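Local atomic coordinates of inorganic pyrophosphatase (Helicobacter pylori, PDB entry 2BQX), a protein that catalyses the magnesium-dependent hydrolysis of inorganic pyrophosphate to two phosphate ions and assembles as a homohexamer. Residues Cys16-Ile21 / Tyr54-Asn59; Tyr50-Gly55 / Leu71-Val76; Glu95-Met100 / Pro145-Lys150. One frame throughout, in Å; residues are numbered along the deposited sequence.

Interaction 1 (Cys16-Ile21 / Tyr54-Asn59); sequences CVVIEI and YGFVPN
Val18 and Phe56 form a hydrogen-bonded antiparallel pair between strands 14-21 and 53-56, and a classic beta bulge interrupts the ladder where Glu20 and Ile21 together face Tyr54. Both strands belong to the twisted beta barrel at the core of family I pyrophosphatases. Of the backbone bonds, Val18 N donates to Phe56 O (2.9 Å) and Phe56 N returns the bond to Val18 O. At the bulge two successive amides grip one acceptor: Glu20 N reaches Tyr54 O at 2.7 Å and Ile21 N reaches the same oxygen at 3.0 Å. Tyr54 N closes the ladder on Ile21 O. Between these pairs the chains come close at Gly55, whose CA lies 2.9 Å from Val18 O in a CA-H...O contact; a side chain here would run into that carbonyl.

Apolar packing gathers on the face carrying Val18, Ile21, Tyr54 and Phe56. Phe56 CG sits between its backbone N and carbonyl carbon (chi1 69°), which brings the ring over Val18; Val18 CB approaches one ring face off-centre, 3.9 Å from the centroid, a CH-pi contact. Val18 CG2, the branch beside the backbone N, touches Pro58 CG at 3.5 Å. Ile21 and Tyr54 run side by side, with Ile21 CD1 against the root of the tyrosine ring. Tyr54, a predicted substrate-binding residue, is anchored beyond the pair by a hydrogen bond between its OH and Lys103 NZ.

The edge of the Phe56 ring meets the carboxylate of Glu20. The two side chains cross at about a right angle, the carboxylate turned 73° from the ring plane; OE2 is hydrogen-bonded to Leu31 N, and Glu20 CD, near the plane of the ring, lies 3.5 Å from Phe56 CD2.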
loop_
_atom_site.group_PDB
_atom_site.type_symbol
_atom_site.label_atom_id
_atom_site.label_comp_id
_atom_site.label_asym_id
_atom_site.label_seq_id
_atom_site.Cartn_x
_atom_site.Cartn_y
_atom_site.Cartn_z
ATOM N N CYS A 16 -1.497 10.522 -27.157
ATOM C CA CYS A 16 -1.649 9.283 -26.417
ATOM C C CYS A 16 -0.325 8.768 -25.885
ATOM O O CYS A 16 0.681 8.732 -26.594
ATOM C CB CYS A 16 -2.291 8.203 -27.294
ATOM S SG CYS A 16 -4.032 8.492 -27.690
ATOM N N VAL A 17 -0.327 8.375 -24.619
ATOM C CA VAL A 17 0.867 7.825 -24.009
ATOM C C VAL A 17 0.505 6.483 -23.398
ATOM O O VAL A 17 -0.404 6.387 -22.569
ATOM C CB VAL A 17 1.440 8.755 -22.916
ATOM C CG1 VAL A 17 2.654 8.096 -22.269
ATOM C CG2 VAL A 17 1.842 10.089 -23.526
ATOM N N VAL A 18 1.193 5.442 -23.855
ATOM C CA VAL A 18 0.985 4.096 -23.344
ATOM C C VAL A 18 1.906 3.956 -22.142
ATOM O O VAL A 18 3.126 4.004 -22.277
ATOM C CB VAL A 18 1.353 3.025 -24.398
ATOM C CG1 VAL A 18 1.231 1.637 -23.796
ATOM C CG2 VAL A 18 0.430 3.151 -25.605
ATOM N N ILE A 19 1.316 3.799 -20.964
ATOM C CA ILE A 19 2.079 3.675 -19.729
ATOM C C ILE A 19 2.733 2.307 -19.577
ATOM O O ILE A 19 2.067 1.283 -19.697
ATOM C CB ILE A 19 1.170 3.899 -18.504
ATOM C CG1 ILE A 19 0.453 5.245 -18.624
ATOM C CG2 ILE A 19 1.999 3.842 -17.236
ATOM C CD1 ILE A 19 1.376 6.437 -18.691
ATOM N N GLU A 20 4.030 2.294 -19.302
ATOM C CA GLU A 20 4.753 1.045 -19.113
ATOM C C GLU A 20 5.315 0.949 -17.699
ATOM O O GLU A 20 5.650 -0.136 -17.229
ATOM C CB GLU A 20 5.905 0.936 -20.109
ATOM C CG GLU A 20 5.471 0.809 -21.555
ATOM C CD GLU A 20 6.654 0.782 -22.497
ATOM O OE1 GLU A 20 7.464 1.728 -22.438
ATOM O OE2 GLU A 20 6.773 -0.177 -23.289
ATOM N N ILE A 21 5.435 2.095 -17.032
ATOM C CA ILE A 21 5.960 2.137 -15.674
ATOM C C ILE A 21 5.072 3.045 -14.841
ATOM O O ILE A 21 4.808 4.177 -15.229
ATOM C CB ILE A 21 7.392 2.699 -15.632
ATOM C CG1 ILE A 21 8.279 1.945 -16.627
ATOM C CG2 ILE A 21 7.942 2.581 -14.213
ATOM C CD1 ILE A 21 9.682 2.492 -16.729
ATOM N N TYR A 54 5.644 6.501 -16.661
ATOM C CA TYR A 54 6.521 6.460 -17.822
ATOM C C TYR A 54 5.952 5.606 -18.949
ATOM O O TYR A 54 5.421 4.527 -18.702
ATOM C CB TYR A 54 7.861 5.887 -17.364
ATOM C CG TYR A 54 8.948 5.861 -18.401
ATOM C CD1 TYR A 54 8.955 4.912 -19.429
ATOM C CD2 TYR A 54 9.988 6.782 -18.347
ATOM C CE1 TYR A 54 9.983 4.892 -20.376
ATOM C CE2 TYR A 54 11.009 6.770 -19.277
ATOM C CZ TYR A 54 11.004 5.828 -20.287
ATOM O OH TYR A 54 12.031 5.846 -21.197
ATOM N N GLY A 55 6.077 6.079 -20.186
ATOM C CA GLY A 55 5.561 5.309 -21.301
ATOM C C GLY A 55 6.091 5.761 -22.648
ATOM O O GLY A 55 7.139 6.401 -22.731
ATOM N N PHE A 56 5.368 5.433 -23.710
ATOM C CA PHE A 56 5.796 5.825 -25.048
ATOM C C PHE A 56 4.615 6.313 -25.874
ATOM O O PHE A 56 3.457 6.047 -25.542
ATOM C CB PHE A 56 6.469 4.640 -25.753
ATOM C CG PHE A 56 5.521 3.528 -26.114
ATOM C CD1 PHE A 56 4.764 3.590 -27.285
ATOM C CD2 PHE A 56 5.359 2.432 -25.266
ATOM C CE1 PHE A 56 3.862 2.584 -27.603
ATOM C CE2 PHE A 56 4.458 1.421 -25.576
ATOM C CZ PHE A 56 3.706 1.495 -26.748
ATOM N N VAL A 57 4.915 7.026 -26.955
ATOM C CA VAL A 57 3.878 7.533 -27.843
ATOM C C VAL A 57 3.819 6.611 -29.050
ATOM O O VAL A 57 4.792 6.485 -29.790
ATOM C CB VAL A 57 4.193 8.957 -28.333
ATOM C CG1 VAL A 57 3.014 9.488 -29.127
ATOM C CG2 VAL A 57 4.510 9.863 -27.156
ATOM N N PRO A 58 2.675 5.945 -29.259
ATOM C CA PRO A 58 2.490 5.025 -30.383
ATOM C C PRO A 58 2.712 5.677 -31.741
ATOM O O PRO A 58 2.519 6.882 -31.908
ATOM C CB PRO A 58 1.041 4.570 -30.228
ATOM C CG PRO A 58 0.796 4.693 -28.769
ATOM C CD PRO A 58 1.460 5.998 -28.428
ATOM N N ASN A 59 3.115 4.865 -32.708
ATOM C CA ASN A 59 3.325 5.337 -34.072
ATOM C C ASN A 59 4.310 6.486 -34.190
ATOM O O ASN A 59 4.070 7.455 -34.910
ATOM C CB ASN A 59 1.984 5.742 -34.680
ATOM C CG ASN A 59 0.955 4.643 -34.576
ATOM O OD1 ASN A 59 1.203 3.511 -34.988
ATOM N ND2 ASN A 59 -0.210 4.967 -34.020
#

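Interaction 2 (Tyr50-Gly55 / Leu71-Val76); sequences YPANYG and LVLSDV
Leu71 and Tyr54 form a non-hydrogen-bonded antiparallel pair that joins strand 69-72 to strand 53-56 in the central sheet of the pyrophosphatase fold. Leu71 CG lies anti to the carbonyl carbon (chi1 -74°), and its CD2 branch meets the edge of the tyrosine ring near its plane, 3.3 Å from Tyr54 CD2. Beyond this pair, Ile133 and Phe137 of helix 127-139 pack on Leu71. Val72 makes the hydrogen-bonded pair with Asn53. Val72 N donates to Asn53 O at 2.8 Å, and Asn53 N answers to Val72 O at 3.2 Å. The side chain of Leu73 sets out away from the neighbouring strand, yet its CD1 returns to touch Ala52 CB at 4.0 Å. In the loop that follows, water 1 links the chains, accepting from Ser74 N and donating to Pro51 O. Ser74 OG accepts from Val76 N (3.0 Å), forming an ST turn; Val76 O, at its end, is the acceptor for Asn53. Asn53 OD1 takes hydrogen bonds from the backbone amides of Lys23 and Phe78, so the carboxamide is held from both ends. Its ND2 gives a weak bond to Val72 O and a nearly straight one, 171° at the hydrogen, to Val76 O, which lies 3.1 Å away in the amide plane.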
loop_
_atom_site.group_PDB
_atom_site.type_symbol
_atom_site.label_atom_id
_atom_site.label_comp_id
_atom_site.label_asym_id
_atom_site.label_seq_id
_atom_site.Cartn_x
_atom_site.Cartn_y
_atom_site.Cartn_z
ATOM N N TYR A 50 10.513 5.114 -9.762
ATOM C CA TYR A 50 10.248 6.080 -10.823
ATOM C C TYR A 50 9.511 7.306 -10.307
ATOM O O TYR A 50 8.456 7.199 -9.687
ATOM C CB TYR A 50 9.478 5.423 -11.970
ATOM C CG TYR A 50 10.376 4.650 -12.898
ATOM C CD1 TYR A 50 10.845 3.383 -12.560
ATOM C CD2 TYR A 50 10.788 5.204 -14.111
ATOM C CE1 TYR A 50 11.701 2.686 -13.413
ATOM C CE2 TYR A 50 11.642 4.520 -14.962
ATOM C CZ TYR A 50 12.093 3.264 -14.611
ATOM O OH TYR A 50 12.935 2.584 -15.466
ATOM N N PRO A 51 10.071 8.497 -10.559
ATOM C CA PRO A 51 9.487 9.766 -10.118
ATOM C C PRO A 51 8.239 10.215 -10.866
ATOM O O PRO A 51 7.652 11.249 -10.545
ATOM C CB PRO A 51 10.646 10.742 -10.276
ATOM C CG PRO A 51 11.323 10.232 -11.500
ATOM C CD PRO A 51 11.338 8.725 -11.281
ATOM N N ALA A 52 7.837 9.438 -11.863
ATOM C CA ALA A 52 6.637 9.757 -12.634
ATOM C C ALA A 52 6.190 8.529 -13.382
ATOM O O ALA A 52 6.889 7.523 -13.412
ATOM C CB ALA A 52 6.922 10.873 -13.638
ATOM N N ASN A 53 5.010 8.617 -13.975
ATOM C CA ASN A 53 4.508 7.527 -14.783
ATOM C C ASN A 53 5.377 7.635 -16.028
ATOM O O ASN A 53 5.798 8.732 -16.400
ATOM C CB ASN A 53 3.033 7.750 -15.097
ATOM C CG ASN A 53 2.171 7.732 -13.843
ATOM O OD1 ASN A 53 2.050 6.695 -13.176
ATOM N ND2 ASN A 53 1.574 8.880 -13.507
ATOM N N TYR A 54 5.644 6.501 -16.661
ATOM C CA TYR A 54 6.521 6.460 -17.822
ATOM C C TYR A 54 5.952 5.606 -18.949
ATOM O O TYR A 54 5.421 4.527 -18.702
ATOM C CB TYR A 54 7.861 5.887 -17.364
ATOM C CG TYR A 54 8.948 5.861 -18.401
ATOM C CD1 TYR A 54 8.955 4.912 -19.429
ATOM C CD2 TYR A 54 9.988 6.782 -18.347
ATOM C CE1 TYR A 54 9.983 4.892 -20.376
ATOM C CE2 TYR A 54 11.009 6.770 -19.277
ATOM C CZ TYR A 54 11.004 5.828 -20.287
ATOM O OH TYR A 54 12.031 5.846 -21.197
ATOM N N GLY A 55 6.077 6.079 -20.186
ATOM C CA GLY A 55 5.561 5.309 -21.301
ATOM C C GLY A 55 6.091 5.761 -22.648
ATOM O O GLY A 55 7.139 6.401 -22.731
ATOM N N LEU A 71 7.358 11.019 -20.016
ATOM C CA LEU A 71 7.126 10.909 -18.593
ATOM C C LEU A 71 5.814 11.644 -18.415
ATOM O O LEU A 71 5.624 12.721 -18.981
ATOM C CB LEU A 71 8.217 11.624 -17.799
ATOM C CG LEU A 71 9.573 10.911 -17.744
ATOM C CD1 LEU A 71 10.635 11.848 -17.168
ATOM C CD2 LEU A 71 9.441 9.667 -16.880
ATOM N N VAL A 72 4.887 11.051 -17.675
ATOM C CA VAL A 72 3.616 11.710 -17.430
ATOM C C VAL A 72 3.589 12.038 -15.944
ATOM O O VAL A 72 3.397 11.155 -15.114
ATOM C CB VAL A 72 2.417 10.804 -17.799
ATOM C CG1 VAL A 72 1.112 11.540 -17.512
ATOM C CG2 VAL A 72 2.484 10.430 -19.282
ATOM N N LEU A 73 3.824 13.306 -15.620
ATOM C CA LEU A 73 3.833 13.766 -14.236
ATOM C C LEU A 73 2.416 13.864 -13.695
ATOM O O LEU A 73 1.514 14.372 -14.355
ATOM C CB LEU A 73 4.541 15.119 -14.138
ATOM C CG LEU A 73 6.075 15.063 -14.158
ATOM C CD1 LEU A 73 6.568 14.388 -15.424
ATOM C CD2 LEU A 73 6.629 16.471 -14.048
ATOM N N SER A 74 2.222 13.371 -12.481
ATOM C CA SER A 74 0.901 13.365 -11.879
ATOM C C SER A 74 1.071 13.073 -10.409
ATOM O O SER A 74 2.124 12.603 -9.988
ATOM C CB SER A 74 0.050 12.256 -12.515
ATOM O OG SER A 74 -1.150 12.056 -11.789
ATOM N N ASP A 75 0.046 13.357 -9.618
ATOM C CA ASP A 75 0.141 13.041 -8.206
ATOM C C ASP A 75 -0.233 11.581 -8.017
ATOM O O ASP A 75 0.073 10.993 -6.980
ATOM C CB ASP A 75 -0.789 13.916 -7.372
ATOM C CG ASP A 75 -0.346 15.363 -7.340
ATOM O OD1 ASP A 75 0.874 15.613 -7.433
ATOM O OD2 ASP A 75 -1.218 16.240 -7.207
ATOM N N VAL A 76 -0.898 10.996 -9.013
ATOM C CA VAL A 76 -1.302 9.595 -8.919
ATOM C C VAL A 76 -0.526 8.685 -9.864
ATOM O O VAL A 76 0.073 9.145 -10.830
ATOM C CB VAL A 76 -2.817 9.405 -9.200
ATOM C CG1 VAL A 76 -3.632 10.265 -8.254
ATOM C CG2 VAL A 76 -3.137 9.723 -10.651
HETATM O O HOH W 1 5.212 12.928 -11.285
#

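Interaction 3 (Glu95-Met100 / Pro145-Lys150); sequences EDESGM and PNKWVK
Trp148 and Glu97 both carry CG between the backbone N and the carbonyl carbon (chi1 52° and 74°), which lays the indole across the chain at Asp96-Glu97 and brings the glutamate, bent at chi2, across Lys147 to the backbone N of Trp148. Glu97 N sits over the centre of the indole on one face, with the Asp96 carbonyl carbon nearer the rim. Lys150 NZ stands 3.4 Å above the opposite face of the Trp148 ring, also toward its rim. Glu95 comes at the edge: OE2 is 3.3 Å from Trp148 CH2, the carboxylate plane turned 77° from the ring, while OE1 forms a salt bridge with Lys152. Beneath these side chains, strands 83-96 and 149-156 run antiparallel, paired at Glu95 and Lys150 by Glu95 N to Lys150 O (2.8 Å) and Lys150 N to Glu95 O (2.7 Å). The first strand then reverses in a type I beta turn from Asp96 to Gly99, a hairpin connection to strand 99-108. An Asx turn reinforces it: Asp96 OD1 accepts from Ser98 N at 2.6 Å, met from above the carboxylate plane. On the other segment, Trp148 N donates to Glu97 OE2 (3.2 Å) from the anti side, somewhat out of the carboxylate plane. The other oxygen, Glu97 OE1, makes a long salt bridge of 3.5 Å to Lys147 NZ.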
loop_
_atom_site.group_PDB
_atom_site.type_symbol
_atom_site.label_atom_id
_atom_site.label_comp_id
_atom_site.label_asym_id
_atom_site.label_seq_id
_atom_site.Cartn_x
_atom_site.Cartn_y
_atom_site.Cartn_z
ATOM N N GLU A 95 22.335 11.549 -22.288
ATOM C CA GLU A 95 23.199 10.693 -23.079
ATOM C C GLU A 95 23.454 9.410 -22.305
ATOM O O GLU A 95 23.753 9.460 -21.110
ATOM C CB GLU A 95 24.536 11.394 -23.337
ATOM C CG GLU A 95 25.493 10.597 -24.205
ATOM C CD GLU A 95 26.931 11.051 -24.067
ATOM O OE1 GLU A 95 27.169 12.129 -23.478
ATOM O OE2 GLU A 95 27.826 10.324 -24.549
ATOM N N ASP A 96 23.306 8.262 -22.961
ATOM C CA ASP A 96 23.596 6.992 -22.305
ATOM C C ASP A 96 24.650 6.256 -23.120
ATOM O O ASP A 96 25.205 6.814 -24.072
ATOM C CB ASP A 96 22.340 6.124 -22.116
ATOM C CG ASP A 96 21.669 5.735 -23.419
ATOM O OD1 ASP A 96 22.349 5.639 -24.462
ATOM O OD2 ASP A 96 20.440 5.502 -23.384
ATOM N N GLU A 97 24.935 5.011 -22.753
ATOM C CA GLU A 97 25.957 4.238 -23.453
ATOM C C GLU A 97 25.628 3.972 -24.921
ATOM O O GLU A 97 26.510 3.600 -25.694
ATOM C CB GLU A 97 26.204 2.898 -22.749
ATOM C CG GLU A 97 25.102 1.869 -22.957
ATOM C CD GLU A 97 23.862 2.161 -22.139
ATOM O OE1 GLU A 97 22.805 1.568 -22.436
ATOM O OE2 GLU A 97 23.941 2.971 -21.194
ATOM N N SER A 98 24.370 4.164 -25.305
ATOM C CA SER A 98 23.955 3.925 -26.685
ATOM C C SER A 98 23.887 5.195 -27.524
ATOM O O SER A 98 23.858 5.134 -28.751
ATOM C CB SER A 98 22.591 3.231 -26.718
ATOM O OG SER A 98 22.669 1.928 -26.169
ATOM N N GLY A 99 23.855 6.344 -26.867
ATOM C CA GLY A 99 23.782 7.593 -27.600
ATOM C C GLY A 99 22.848 8.568 -26.924
ATOM O O GLY A 99 22.567 8.449 -25.731
ATOM N N MET A 100 22.358 9.540 -27.683
ATOM C CA MET A 100 21.457 10.527 -27.124
ATOM C C MET A 100 20.068 9.943 -26.940
ATOM O O MET A 100 19.645 9.050 -27.676
ATOM C CB MET A 100 21.400 11.763 -28.023
ATOM C CG MET A 100 22.697 12.552 -28.041
ATOM S SD MET A 100 23.262 12.975 -26.373
ATOM C CE MET A 100 22.047 14.207 -25.888
ATOM N N PRO A 145 25.962 -2.851 -14.846
ATOM C CA PRO A 145 27.247 -2.892 -15.547
ATOM C C PRO A 145 27.160 -2.529 -17.026
ATOM O O PRO A 145 26.209 -2.894 -17.716
ATOM C CB PRO A 145 27.716 -4.327 -15.320
ATOM C CG PRO A 145 26.431 -5.089 -15.163
ATOM C CD PRO A 145 25.613 -4.174 -14.302
ATOM N N ASN A 146 28.154 -1.786 -17.500
ATOM C CA ASN A 146 28.223 -1.388 -18.903
ATOM C C ASN A 146 27.132 -0.409 -19.328
ATOM O O ASN A 146 26.904 -0.203 -20.521
ATOM C CB ASN A 146 28.176 -2.638 -19.790
ATOM C CG ASN A 146 29.169 -3.697 -19.350
ATOM O OD1 ASN A 146 30.353 -3.416 -19.186
ATOM N ND2 ASN A 146 28.689 -4.924 -19.154
ATOM N N LYS A 147 26.457 0.194 -18.356
ATOM C CA LYS A 147 25.406 1.161 -18.654
ATOM C C LYS A 147 25.591 2.420 -17.814
ATOM O O LYS A 147 26.131 2.366 -16.711
ATOM C CB LYS A 147 24.030 0.542 -18.392
ATOM C CG LYS A 147 23.668 -0.558 -19.376
ATOM C CD LYS A 147 22.348 -1.208 -19.025
ATOM C CE LYS A 147 21.939 -2.238 -20.066
ATOM N NZ LYS A 147 21.616 -1.595 -21.368
ATOM N N TRP A 148 25.153 3.555 -18.344
ATOM C CA TRP A 148 25.285 4.823 -17.638
ATOM C C TRP A 148 24.444 5.901 -18.298
ATOM O O TRP A 148 24.050 5.771 -19.457
ATOM C CB TRP A 148 26.748 5.278 -17.608
ATOM C CG TRP A 148 27.410 5.304 -18.968
ATOM C CD1 TRP A 148 28.123 4.297 -19.551
ATOM C CD2 TRP A 148 27.383 6.379 -19.919
ATOM N NE1 TRP A 148 28.545 4.677 -20.807
ATOM C CE2 TRP A 148 28.103 5.951 -21.057
ATOM C CE3 TRP A 148 26.820 7.663 -19.921
ATOM C CZ2 TRP A 148 28.271 6.757 -22.186
ATOM C CZ3 TRP A 148 26.988 8.467 -21.043
ATOM C CH2 TRP A 148 27.710 8.008 -22.161
ATOM N N VAL A 149 24.172 6.967 -17.553
ATOM C CA VAL A 149 23.376 8.068 -18.069
ATOM C C VAL A 149 23.945 9.413 -17.640
ATOM O O VAL A 149 24.223 9.629 -16.460
ATOM C CB VAL A 149 21.910 8.000 -17.563
ATOM C CG1 VAL A 149 21.109 9.157 -18.151
ATOM C CG2 VAL A 149 21.278 6.670 -17.950
ATOM N N LYS A 150 24.131 10.305 -18.607
ATOM C CA LYS A 150 24.612 11.652 -18.329
ATOM C C LYS A 150 23.495 12.583 -18.764
ATOM O O LYS A 150 23.261 12.763 -19.957
ATOM C CB LYS A 150 25.875 11.978 -19.132
ATOM C CG LYS A 150 27.138 11.253 -18.690
ATOM C CD LYS A 150 28.326 11.725 -19.530
ATOM C CE LYS A 150 29.638 11.102 -19.071
ATOM N NZ LYS A 150 29.703 9.628 -19.309
#

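In the fold
All three contacts lie on one sheet. Interactions 1 and 2 are adjoining steps, their centres about 11 Å apart: strand 53-56 pairs with strand 14-21 on one side and strand 69-72 on the other, Tyr54 and Gly55 belong to both contacts, and Ile21 packs on Tyr50 and Val17 on Val72. Interaction 3 comes later in the chain and lies near the surface, its centre about 21 and 22 Å from theirs. Strand 83-96 still links it to interaction 1, as a neighbour of strand 14-21, and strand 99-108 connects it to strand 69-72. The first two build the buried part around Tyr54, whereas the third joins the outer hairpin, whose second strand carries the predicted magnesium ligand Asp101, to strand 149-156.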